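Local coordinates for protein glycerol Dehydrogenase (Unidentified, PDB 5XN8) that catalyses the NAD-dependent oxidation of glycerol to dihydroxyacetone, probably with the help of a bound divalent metal ion, at residues V4-G9 and S189-Q194; G87-G92 and P110-P115; P161-V166 and H267-G272; A251-I256 and F277-Q282. One frame throughout, in Å; residues are numbered along the deposited sequence.

Interaction 1 (V4-G9 and S189-Q194)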
loop_
_atom_site.group_PDB
_atom_site.type_symbol
_atom_site.label_atom_id
_atom_site.label_comp_id
_atom_site.label_asym_id
_atom_site.label_seq_id
_atom_site.Cartn_x
_atom_site.Cartn_y
_atom_site.Cartn_z
ATOM N N VAL A 4 -36.772 7.808 1.911
ATOM C CA VAL A 4 -37.723 6.713 2.114
ATOM C C VAL A 4 -37.096 5.398 1.707
ATOM O O VAL A 4 -36.374 5.332 0.720
ATOM C CB VAL A 4 -39.047 6.915 1.338
ATOM C CG1 VAL A 4 -40.096 5.893 1.783
ATOM C CG2 VAL A 4 -39.582 8.334 1.542
ATOM N N ILE A 5 -37.368 4.364 2.498
ATOM C CA ILE A 5 -37.032 2.980 2.156
ATOM C C ILE A 5 -38.251 2.120 2.486
ATOM O O ILE A 5 -38.891 2.319 3.522
ATOM C CB ILE A 5 -35.762 2.490 2.911
ATOM C CG1 ILE A 5 -35.400 1.053 2.518
ATOM C CG2 ILE A 5 -35.928 2.584 4.430
ATOM C CD1 ILE A 5 -34.037 0.615 3.006
ATOM N N GLN A 6 -38.595 1.188 1.594
ATOM C CA GLN A 6 -39.652 0.216 1.885
ATOM C C GLN A 6 -39.146 -1.204 1.716
ATOM O O GLN A 6 -38.109 -1.442 1.099
ATOM C CB GLN A 6 -40.941 0.489 1.090
ATOM C CG GLN A 6 -40.844 0.489 -0.432
ATOM C CD GLN A 6 -42.174 0.860 -1.074
ATOM O OE1 GLN A 6 -42.640 2.012 -0.976
ATOM N NE2 GLN A 6 -42.815 -0.117 -1.705
ATOM N N SER A 7 -39.863 -2.138 2.324
ATOM C CA SER A 7 -39.440 -3.526 2.380
ATOM C C SER A 7 -40.643 -4.447 2.543
ATOM O O SER A 7 -41.676 -4.021 3.072
ATOM C CB SER A 7 -38.471 -3.719 3.557
ATOM O OG SER A 7 -37.875 -5.014 3.560
ATOM N N PRO A 8 -40.530 -5.706 2.073
ATOM C CA PRO A 8 -41.510 -6.701 2.509
ATOM C C PRO A 8 -41.337 -6.975 4.000
ATOM O O PRO A 8 -40.207 -6.954 4.491
ATOM C CB PRO A 8 -41.124 -7.944 1.695
ATOM C CG PRO A 8 -39.678 -7.760 1.407
ATOM C CD PRO A 8 -39.550 -6.292 1.144
ATOM N N GLY A 9 -42.440 -7.215 4.701
ATOM C CA GLY A 9 -42.433 -7.493 6.147
ATOM C C GLY A 9 -41.415 -8.532 6.590
ATOM O O GLY A 9 -40.690 -8.304 7.555
ATOM N N SER A 189 -37.121 7.816 -6.066
ATOM C CA SER A 189 -37.383 6.392 -6.276
ATOM C C SER A 189 -38.869 6.073 -6.143
ATOM O O SER A 189 -39.670 6.935 -5.782
ATOM C CB SER A 189 -36.580 5.562 -5.271
ATOM O OG SER A 189 -37.057 5.743 -3.951
ATOM N N MET A 190 -39.221 4.820 -6.431
ATOM C CA MET A 190 -40.600 4.320 -6.284
ATOM C C MET A 190 -41.102 4.363 -4.850
ATOM O O MET A 190 -42.304 4.489 -4.624
ATOM C CB MET A 190 -40.713 2.888 -6.784
ATOM C CG MET A 190 -40.575 2.742 -8.294
ATOM S SD MET A 190 -40.363 1.015 -8.759
ATOM C CE MET A 190 -41.921 0.347 -8.140
ATOM N N ALA A 191 -40.179 4.226 -3.894
ATOM C CA ALA A 191 -40.467 4.436 -2.479
ATOM C C ALA A 191 -41.029 5.833 -2.203
ATOM O O ALA A 191 -41.814 6.004 -1.275
ATOM C CB ALA A 191 -39.221 4.195 -1.647
ATOM N N GLY A 192 -40.609 6.817 -2.996
ATOM C CA GLY A 192 -41.252 8.136 -3.051
ATOM C C GLY A 192 -40.378 9.328 -2.699
ATOM O O GLY A 192 -40.837 10.466 -2.801
ATOM N N GLY A 193 -39.130 9.084 -2.288
ATOM C CA GLY A 193 -38.199 10.158 -1.941
ATOM C C GLY A 193 -36.778 9.896 -2.407
ATOM O O GLY A 193 -36.544 9.141 -3.334
ATOM N N GLN A 194 -35.830 10.539 -1.742
ATOM C CA GLN A 194 -34.410 10.302 -1.985
ATOM C C GLN A 194 -34.007 8.950 -1.398
ATOM O O GLN A 194 -34.764 8.335 -0.637
ATOM C CB GLN A 194 -33.553 11.410 -1.363
ATOM C CG GLN A 194 -33.878 12.835 -1.802
ATOM C CD GLN A 194 -33.718 13.067 -3.282
ATOM O OE1 GLN A 194 -32.904 12.417 -3.938
ATOM N NE2 GLN A 194 -34.491 13.999 -3.825
#
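Val4 and Gln194 are joined by the one backbone hydrogen bond between the segments: Val4 N donates to Gln194 O at 3.3 Å, nearly straight at 166° although long. A further backbone bond between Gln194 and Leu2 continues this pairing toward the N-terminus.

The apolar contact rests on the two branches of Val4. CG1 lies anti to the backbone N (chi1 -169°) and reaches the Ala191 turn, 3.9 Å from Ala191 CB and 3.5 Å from Ala191 O. The other methyl, CG2, sits over the backbone at Gly193, 3.9 Å from Gly193 N. A beta carbon on Gly193 would come tightly against this methyl, so the glycine lets strand and turn close up. Segment 189-194 is an irregular turn between helices 162-185 and 197-223, drawn together by Ser189 N bonding to Gly193 O, whereas residues 4-6 belong to a strand that pairs antiparallel with a strand of a second subunit. The turn therefore packs beside an intersubunit sheet.

Gln6 OE1 comes 3.6 Å from Ala191 CA without bonding to the turn; it accepts instead from Lys10 of the second subunit, while Gln6 NE2 has a weak bond to Asn146.

Interaction 2 (G87-G92 and P110-P115)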
loop_
_atom_site.group_PDB
_atom_site.type_symbol
_atom_site.label_atom_id
_atom_site.label_comp_id
_atom_site.label_asym_id
_atom_site.label_seq_id
_atom_site.Cartn_x
_atom_site.Cartn_y
_atom_site.Cartn_z
ATOM N N GLY A 87 -56.027 -14.915 3.122
ATOM C CA GLY A 87 -54.758 -14.501 2.537
ATOM C C GLY A 87 -54.571 -15.046 1.136
ATOM O O GLY A 87 -55.399 -15.811 0.650
ATOM N N VAL A 88 -53.476 -14.640 0.494
ATOM C CA VAL A 88 -53.121 -15.080 -0.858
ATOM C C VAL A 88 -51.678 -15.583 -0.880
ATOM O O VAL A 88 -50.784 -14.897 -0.397
ATOM C CB VAL A 88 -53.225 -13.937 -1.888
ATOM C CG1 VAL A 88 -53.322 -14.507 -3.309
ATOM C CG2 VAL A 88 -54.413 -13.038 -1.601
ATOM N N VAL A 89 -51.465 -16.775 -1.435
ATOM C CA VAL A 89 -50.132 -17.300 -1.736
ATOM C C VAL A 89 -49.986 -17.445 -3.248
ATOM O O VAL A 89 -50.850 -18.013 -3.903
ATOM C CB VAL A 89 -49.881 -18.682 -1.079
ATOM C CG1 VAL A 89 -48.489 -19.210 -1.421
ATOM C CG2 VAL A 89 -50.082 -18.606 0.432
ATOM N N GLY A 90 -48.898 -16.912 -3.795
ATOM C CA GLY A 90 -48.492 -17.159 -5.176
ATOM C C GLY A 90 -47.246 -18.033 -5.162
ATOM O O GLY A 90 -46.317 -17.765 -4.399
ATOM N N VAL A 91 -47.241 -19.084 -5.983
ATOM C CA VAL A 91 -46.081 -19.969 -6.158
ATOM C C VAL A 91 -45.740 -19.994 -7.650
ATOM O O VAL A 91 -46.634 -20.171 -8.470
ATOM C CB VAL A 91 -46.386 -21.411 -5.675
ATOM C CG1 VAL A 91 -45.106 -22.209 -5.491
ATOM C CG2 VAL A 91 -47.168 -21.391 -4.371
ATOM N N GLY A 92 -44.465 -19.793 -8.001
ATOM C CA GLY A 92 -44.025 -19.912 -9.402
ATOM C C GLY A 92 -43.236 -18.720 -9.913
ATOM O O GLY A 92 -42.474 -18.116 -9.168
ATOM N N PRO A 110 -53.293 -10.094 3.133
ATOM C CA PRO A 110 -51.850 -10.334 3.149
ATOM C C PRO A 110 -51.406 -11.251 2.006
ATOM O O PRO A 110 -52.175 -12.115 1.562
ATOM C CB PRO A 110 -51.620 -10.997 4.508
ATOM C CG PRO A 110 -52.918 -11.663 4.815
ATOM C CD PRO A 110 -53.959 -10.732 4.284
ATOM N N VAL A 111 -50.171 -11.049 1.551
ATOM C CA VAL A 111 -49.631 -11.704 0.373
ATOM C C VAL A 111 -48.357 -12.455 0.749
ATOM O O VAL A 111 -47.495 -11.915 1.436
ATOM C CB VAL A 111 -49.285 -10.673 -0.726
ATOM C CG1 VAL A 111 -48.629 -11.348 -1.931
ATOM C CG2 VAL A 111 -50.522 -9.892 -1.138
ATOM N N VAL A 112 -48.257 -13.697 0.282
ATOM C CA VAL A 112 -47.032 -14.478 0.360
ATOM C C VAL A 112 -46.623 -14.790 -1.072
ATOM O O VAL A 112 -47.451 -15.253 -1.860
ATOM C CB VAL A 112 -47.255 -15.807 1.117
ATOM C CG1 VAL A 112 -45.957 -16.604 1.207
ATOM C CG2 VAL A 112 -47.840 -15.546 2.495
ATOM N N VAL A 113 -45.361 -14.539 -1.410
ATOM C CA VAL A 113 -44.827 -14.887 -2.733
ATOM C C VAL A 113 -43.724 -15.923 -2.557
ATOM O O VAL A 113 -42.852 -15.769 -1.705
ATOM C CB VAL A 113 -44.334 -13.659 -3.539
ATOM C CG1 VAL A 113 -45.522 -12.831 -4.020
ATOM C CG2 VAL A 113 -43.369 -12.785 -2.755
ATOM N N ILE A 114 -43.784 -16.984 -3.357
ATOM C CA ILE A 114 -42.841 -18.095 -3.271
ATOM C C ILE A 114 -42.233 -18.329 -4.658
ATOM O O ILE A 114 -42.678 -19.215 -5.382
ATOM C CB ILE A 114 -43.521 -19.387 -2.735
ATOM C CG1 ILE A 114 -44.353 -19.080 -1.484
ATOM C CG2 ILE A 114 -42.479 -20.463 -2.432
ATOM C CD1 ILE A 114 -44.908 -20.306 -0.781
ATOM N N PRO A 115 -41.209 -17.529 -5.030
ATOM C CA PRO A 115 -40.520 -17.761 -6.294
ATOM C C PRO A 115 -39.812 -19.112 -6.334
ATOM O O PRO A 115 -39.026 -19.424 -5.441
ATOM C CB PRO A 115 -39.489 -16.618 -6.356
ATOM C CG PRO A 115 -39.987 -15.580 -5.422
ATOM C CD PRO A 115 -40.693 -16.327 -4.344
#
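Val89, Val91, Val112 and Ile114 share one face of the parallel sheet formed here, while Val88, Val111, Val113 and Pro115 stand on the other, where Gly90 and Gly92 contribute bare backbone. Helix 94-107 covers this second face, with Ala100 and Ile103 against Val88 and Leu97 against Val113 and Pro115; on the first, Phe21 packs on Val112 and Ile114. At the edges of the pair, strand 31-36 continues the sheet beyond 87-92 and strand 149-153 beyond 111-115.

On the valine-isoleucine face, Val89 and Val112 run side by side, Val89 CG2 resting 4.0 Å from Val112 CB. Ile114 reaches back along its own strand: with CG1 anti to the carbonyl carbon (chi1 -48°), its CD1 arrives 3.8 Å from Val89 CG1, slanting across that side chain.

The backbones are nearly parallel, at 10°, and are laced by five hydrogen bonds. Val88 and Gly90 each both donate and accept; Ile114 N to Gly90 O is short at 2.8 Å but bent, and Gly92 N to Ile114 O has lengthened to 3.2 Å.

Strand 87-92, helix 94-107 and strand 111-115 make a beta-alpha-beta crossover of the Rossmann-like nucleotide-binding domain of iron-containing alcohol dehydrogenases. Its strands end beside Gly94, Lys95 and Thr116, which probably bind NAD(+).

Interaction 3 (P161-V166 and H267-G272). With ZN (zinc ion), chain E.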
loop_
_atom_site.group_PDB
_atom_site.type_symbol
_atom_site.label_atom_id
_atom_site.label_comp_id
_atom_site.label_asym_id
_atom_site.label_seq_id
_atom_site.Cartn_x
_atom_site.Cartn_y
_atom_site.Cartn_z
ATOM N N PRO A 161 -33.445 -24.375 -14.429
ATOM C CA PRO A 161 -32.420 -24.193 -15.463
ATOM C C PRO A 161 -31.430 -23.077 -15.133
ATOM O O PRO A 161 -31.836 -21.987 -14.703
ATOM C CB PRO A 161 -33.235 -23.838 -16.709
ATOM C CG PRO A 161 -34.539 -24.531 -16.503
ATOM C CD PRO A 161 -34.797 -24.478 -15.018
ATOM N N VAL A 162 -30.142 -23.366 -15.329
ATOM C CA VAL A 162 -29.060 -22.453 -14.928
ATOM C C VAL A 162 -29.203 -21.070 -15.551
ATOM O O VAL A 162 -28.903 -20.069 -14.902
ATOM C CB VAL A 162 -27.652 -23.033 -15.224
ATOM C CG1 VAL A 162 -27.347 -23.186 -16.716
ATOM C CG2 VAL A 162 -26.559 -22.223 -14.515
ATOM N N ARG A 163 -29.659 -21.036 -16.799
ATOM C CA ARG A 163 -29.889 -19.792 -17.550
ATOM C C ARG A 163 -30.748 -18.764 -16.805
ATOM O O ARG A 163 -30.513 -17.552 -16.913
ATOM C CB ARG A 163 -30.527 -20.101 -18.916
ATOM C CG ARG A 163 -30.508 -18.937 -19.899
ATOM C CD ARG A 163 -31.382 -19.191 -21.125
ATOM N NE ARG A 163 -31.710 -17.924 -21.778
ATOM C CZ ARG A 163 -32.508 -17.771 -22.831
ATOM N NH1 ARG A 163 -33.096 -18.823 -23.408
ATOM N NH2 ARG A 163 -32.718 -16.545 -23.313
ATOM N N LEU A 164 -31.747 -19.240 -16.069
ATOM C CA LEU A 164 -32.623 -18.358 -15.297
ATOM C C LEU A 164 -31.891 -17.672 -14.136
ATOM O O LEU A 164 -32.066 -16.478 -13.915
ATOM C CB LEU A 164 -33.852 -19.122 -14.805
ATOM C CG LEU A 164 -34.807 -19.535 -15.935
ATOM C CD1 LEU A 164 -35.618 -20.769 -15.552
ATOM C CD2 LEU A 164 -35.721 -18.378 -16.327
ATOM N N LEU A 165 -31.066 -18.420 -13.414
ATOM C CA LEU A 165 -30.233 -17.844 -12.345
ATOM C C LEU A 165 -29.222 -16.821 -12.883
ATOM O O LEU A 165 -28.958 -15.805 -12.228
ATOM C CB LEU A 165 -29.484 -18.947 -11.598
ATOM C CG LEU A 165 -28.652 -18.478 -10.400
ATOM C CD1 LEU A 165 -29.544 -18.108 -9.220
ATOM C CD2 LEU A 165 -27.643 -19.535 -10.004
ATOM N N VAL A 166 -28.657 -17.104 -14.055
ATOM C CA VAL A 166 -27.737 -16.182 -14.739
ATOM C C VAL A 166 -28.452 -14.910 -15.189
ATOM O O VAL A 166 -27.902 -13.815 -15.056
ATOM C CB VAL A 166 -27.019 -16.860 -15.938
ATOM C CG1 VAL A 166 -26.227 -15.856 -16.772
ATOM C CG2 VAL A 166 -26.106 -17.963 -15.439
ATOM N N HIS A 267 -36.949 -10.719 -28.428
ATOM C CA HIS A 267 -38.033 -11.335 -27.636
ATOM C C HIS A 267 -37.672 -12.718 -27.071
ATOM O O HIS A 267 -38.261 -13.145 -26.081
ATOM C CB HIS A 267 -39.340 -11.406 -28.437
ATOM C CG HIS A 267 -40.030 -10.082 -28.608
ATOM N ND1 HIS A 267 -40.973 -9.860 -29.590
ATOM C CD2 HIS A 267 -39.916 -8.913 -27.932
ATOM C CE1 HIS A 267 -41.415 -8.619 -29.504
ATOM N NE2 HIS A 267 -40.786 -8.021 -28.510
ATOM N N HIS A 268 -36.702 -13.406 -27.681
ATOM C CA HIS A 268 -36.184 -14.661 -27.111
ATOM C C HIS A 268 -35.307 -14.488 -25.842
ATOM O O HIS A 268 -35.054 -15.463 -25.128
ATOM C CB HIS A 268 -35.463 -15.498 -28.183
ATOM C CG HIS A 268 -34.081 -15.026 -28.522
ATOM N ND1 HIS A 268 -33.837 -13.827 -29.155
ATOM C CD2 HIS A 268 -32.872 -15.620 -28.364
ATOM C CE1 HIS A 268 -32.535 -13.692 -29.355
ATOM N NE2 HIS A 268 -31.928 -14.767 -28.884
ATOM N N LEU A 269 -34.857 -13.265 -25.564
ATOM C CA LEU A 269 -34.019 -12.990 -24.396
ATOM C C LEU A 269 -34.840 -12.694 -23.158
ATOM O O LEU A 269 -35.885 -12.060 -23.241
ATOM C CB LEU A 269 -33.110 -11.786 -24.645
ATOM C CG LEU A 269 -32.005 -11.882 -25.683
ATOM C CD1 LEU A 269 -31.205 -10.584 -25.658
ATOM C CD2 LEU A 269 -31.101 -13.077 -25.417
ATOM N N TYR A 270 -34.337 -13.129 -22.005
ATOM C CA TYR A 270 -35.009 -12.861 -20.736
ATOM C C TYR A 270 -34.716 -11.441 -20.259
ATOM O O TYR A 270 -33.734 -10.828 -20.662
ATOM C CB TYR A 270 -34.592 -13.870 -19.663
ATOM C CG TYR A 270 -34.827 -15.342 -19.962
ATOM C CD1 TYR A 270 -35.798 -15.782 -20.874
ATOM C CD2 TYR A 270 -34.083 -16.313 -19.288
ATOM C CE1 TYR A 270 -35.986 -17.141 -21.116
ATOM C CE2 TYR A 270 -34.269 -17.664 -19.520
ATOM C CZ TYR A 270 -35.219 -18.075 -20.432
ATOM O OH TYR A 270 -35.379 -19.432 -20.650
ATOM N N HIS A 271 -35.574 -10.952 -19.377
ATOM C CA HIS A 271 -35.496 -9.603 -18.797
ATOM C C HIS A 271 -34.081 -9.189 -18.374
ATOM O O HIS A 271 -33.568 -8.145 -18.802
ATOM C CB HIS A 271 -36.445 -9.537 -17.587
ATOM C CG HIS A 271 -36.465 -8.217 -16.885
ATOM N ND1 HIS A 271 -37.051 -7.089 -17.420
ATOM C CD2 HIS A 271 -35.982 -7.850 -15.674
ATOM C CE1 HIS A 271 -36.919 -6.084 -16.571
ATOM N NE2 HIS A 271 -36.273 -6.519 -15.504
ATOM N N GLY A 272 -33.451 -10.015 -17.548
ATOM C CA GLY A 272 -32.160 -9.682 -16.975
ATOM C C GLY A 272 -30.974 -9.732 -17.918
ATOM O O GLY A 272 -29.985 -9.034 -17.711
HETATM ZN ZN ZN E . -35.207 -5.641 -13.751
HETATM O O HOH W 1 -36.999 -4.471 -13.775
#
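Arg163 lays its guanidinium flat on the ring of Tyr270, the two planes only 12° apart and their centres separated by 3.8 Å. The overlap is displaced toward the hydroxyl side of the ring: Arg163 CZ comes 3.6 Å from Tyr270 CZ, while Arg163 NE lies over the CE2 corner, 3.4 Å from that atom. This is a cation-pi stack over the face. The arginine gets there as an outstretched arm, with CG anti to the backbone N (chi1 -166°) and the chain extended on to NE, so that its methylene CD also rests near Tyr270 CE2.

The guanidinium is held at its rim as well. Arg163 NH2 donates to His268 O at 3.1 Å, a bent bond whose acceptor lies somewhat out of the guanidinium plane, and Arg163 NE forms a salt bridge with Glu273. That glutamate also accepts the backbone N-H of Tyr270, the N-cap residue of helix 271-285, which is the N3-to-N-cap half of a capping box. One carboxylate thus links the helix start to the arginine above the ring.

Leu164, one residue along helix 162-185, brings CD2 obliquely to Tyr270 CE2 at 3.6 Å. Directly after the tyrosine, His271 takes no part in the stack but binds the zinc ion through NE2 at 2.2 Å; a water, Asp171 and His254 are the other ligands. The backbone N-H of His271 is hydrogen-bonded to a glycerol molecule, probably from the crystallisation liquor.

Interaction 4 (A251-I256 and F277-Q282). With ZN (zinc ion), chain E.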
loop_
_atom_site.group_PDB
_atom_site.type_symbol
_atom_site.label_atom_id
_atom_site.label_comp_id
_atom_site.label_asym_id
_atom_site.label_seq_id
_atom_site.Cartn_x
_atom_site.Cartn_y
_atom_site.Cartn_z
ATOM N N ALA A 251 -32.517 3.621 -13.567
ATOM C CA ALA A 251 -31.952 4.688 -14.393
ATOM C C ALA A 251 -31.762 4.213 -15.846
ATOM O O ALA A 251 -32.719 3.697 -16.420
ATOM C CB ALA A 251 -30.676 5.245 -13.761
ATOM N N ALA A 252 -30.576 4.356 -16.445
ATOM C CA ALA A 252 -30.405 4.117 -17.887
ATOM C C ALA A 252 -30.626 2.673 -18.300
ATOM O O ALA A 252 -31.366 2.403 -19.258
ATOM C CB ALA A 252 -29.027 4.555 -18.338
ATOM N N ALA A 253 -29.989 1.749 -17.582
ATOM C CA ALA A 253 -30.000 0.323 -17.935
ATOM C C ALA A 253 -31.388 -0.269 -18.211
ATOM O O ALA A 253 -31.571 -1.011 -19.186
ATOM C CB ALA A 253 -29.299 -0.491 -16.861
ATOM N N HIS A 254 -32.341 0.054 -17.351
ATOM C CA HIS A 254 -33.728 -0.455 -17.455
ATOM C C HIS A 254 -34.557 0.297 -18.499
ATOM O O HIS A 254 -35.440 -0.286 -19.126
ATOM C CB HIS A 254 -34.389 -0.420 -16.074
ATOM C CG HIS A 254 -34.253 -1.701 -15.315
ATOM N ND1 HIS A 254 -33.162 -2.007 -14.524
ATOM C CD2 HIS A 254 -35.110 -2.731 -15.182
ATOM C CE1 HIS A 254 -33.331 -3.204 -13.997
ATOM N NE2 HIS A 254 -34.514 -3.663 -14.359
ATOM N N ALA A 255 -34.288 1.581 -18.683
ATOM C CA ALA A 255 -34.851 2.331 -19.810
ATOM C C ALA A 255 -34.407 1.751 -21.153
ATOM O O ALA A 255 -35.219 1.646 -22.072
ATOM C CB ALA A 255 -34.476 3.798 -19.725
ATOM N N ILE A 256 -33.128 1.382 -21.269
ATOM C CA ILE A 256 -32.598 0.789 -22.513
ATOM C C ILE A 256 -33.209 -0.598 -22.733
ATOM O O ILE A 256 -33.576 -0.925 -23.862
ATOM C CB ILE A 256 -31.038 0.730 -22.556
ATOM C CG1 ILE A 256 -30.457 2.147 -22.645
ATOM C CG2 ILE A 256 -30.536 -0.135 -23.717
ATOM C CD1 ILE A 256 -28.960 2.212 -22.473
ATOM N N PHE A 277 -26.759 -6.114 -20.773
ATOM C CA PHE A 277 -26.247 -5.296 -21.866
ATOM C C PHE A 277 -26.556 -3.821 -21.652
ATOM O O PHE A 277 -25.705 -2.968 -21.903
ATOM C CB PHE A 277 -26.796 -5.748 -23.222
ATOM C CG PHE A 277 -26.258 -4.942 -24.377
ATOM C CD1 PHE A 277 -24.963 -5.143 -24.825
ATOM C CD2 PHE A 277 -27.026 -3.960 -24.979
ATOM C CE1 PHE A 277 -24.441 -4.385 -25.869
ATOM C CE2 PHE A 277 -26.518 -3.195 -26.023
ATOM C CZ PHE A 277 -25.225 -3.416 -26.475
ATOM N N GLY A 278 -27.774 -3.525 -21.205
ATOM C CA GLY A 278 -28.170 -2.164 -20.868
ATOM C C GLY A 278 -27.306 -1.497 -19.810
ATOM O O GLY A 278 -27.094 -0.291 -19.868
ATOM N N THR A 279 -26.818 -2.285 -18.854
ATOM C CA THR A 279 -25.849 -1.816 -17.863
ATOM C C THR A 279 -24.531 -1.424 -18.513
ATOM O O THR A 279 -23.926 -0.411 -18.145
ATOM C CB THR A 279 -25.577 -2.897 -16.801
ATOM O OG1 THR A 279 -26.811 -3.258 -16.183
ATOM C CG2 THR A 279 -24.618 -2.398 -15.720
ATOM N N LEU A 280 -24.090 -2.236 -19.462
ATOM C CA LEU A 280 -22.878 -1.955 -20.224
ATOM C C LEU A 280 -22.999 -0.684 -21.041
ATOM O O LEU A 280 -22.049 0.101 -21.125
ATOM C CB LEU A 280 -22.497 -3.149 -21.119
ATOM C CG LEU A 280 -21.333 -3.961 -20.538
ATOM C CD1 LEU A 280 -21.411 -5.434 -20.966
ATOM C CD2 LEU A 280 -20.004 -3.291 -20.892
ATOM N N ALA A 281 -24.177 -0.477 -21.625
ATOM C CA ALA A 281 -24.488 0.774 -22.313
ATOM C C ALA A 281 -24.479 1.964 -21.350
ATOM O O ALA A 281 -24.015 3.037 -21.713
ATOM C CB ALA A 281 -25.832 0.665 -23.016
ATOM N N GLN A 282 -24.994 1.777 -20.135
ATOM C CA GLN A 282 -24.967 2.835 -19.115
ATOM C C GLN A 282 -23.543 3.217 -18.696
ATOM O O GLN A 282 -23.282 4.391 -18.451
ATOM C CB GLN A 282 -25.800 2.459 -17.883
ATOM C CG GLN A 282 -25.839 3.564 -16.820
ATOM C CD GLN A 282 -26.636 3.202 -15.596
ATOM O OE1 GLN A 282 -27.740 2.678 -15.683
ATOM N NE2 GLN A 282 -26.089 3.503 -14.439
HETATM ZN ZN ZN E . -35.207 -5.641 -13.751
HETATM O O HOH W 1 -36.999 -4.471 -13.775
#
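Ala253 N donates to Gln282 OE1 at 3.1 Å, an in-plane bond at the carbonyl oxygen and the hydrogen bond that joins the two helices. Gln282 stretches fully to deliver this oxygen, with CG anti to the backbone N (chi1 -178°), and meets an N-H in the first turn of helix 252-260, where no preceding turn supplies a carbonyl. Gln282 NE2, at the other end of the amide, donates to Gln286.

Close backbone packing lies alongside. Ala253 and Gly278 approach to 4.3 Å between their CA atoms, and Ala253 CA makes a C-H...O contact with Gly278 O at 3.5 Å. A beta carbon on Gly278 would collide with Ala253 O. Small residues at the crossing thus let the helix segments pass 7.6 Å apart, at 127°, within the all-helical C-terminal domain of this dehydrogenase family.

Apolar contacts flank the crossing. Ile256 CD1 touches Ala281 CB at 3.5 Å, with Ile352 of helix 345-363 packing on both residues, and Ala252 CB lies 3.7 Å from Gln282 CG.

Metal binding occupies the far side of helix 252-260. His254 CB points away from helix 271-285, and its NE2 coordinates the zinc ion at 2.2 Å. Glu178, in the second shell, accepts from His254 ND1 through one carboxylate oxygen and from Ala251 N through the other, tying the imidazole to the helix start.

In the fold
Along the chain, interaction 2 is nested inside the loop closed by interaction 1, whereas interaction 3 spans from helix 162-185 to helix 271-285 and crosses both interaction 1 and interaction 4. Interaction 2 lies in the parallel sheet of the nucleotide-binding domain, about 30 Å between centres from interaction 4, on the other side of the chain's centre. Interactions 3 and 4, with centres about 17 Å apart, share helix 271-285 and meet at the zinc ion, one supplying His271 and the other His254. Interaction 1 touches none of the others and borders the second subunit. The metal site is thus built in the helical part, while the likely NAD(+) site lies largely at the ends of sheet strands and in what follows them.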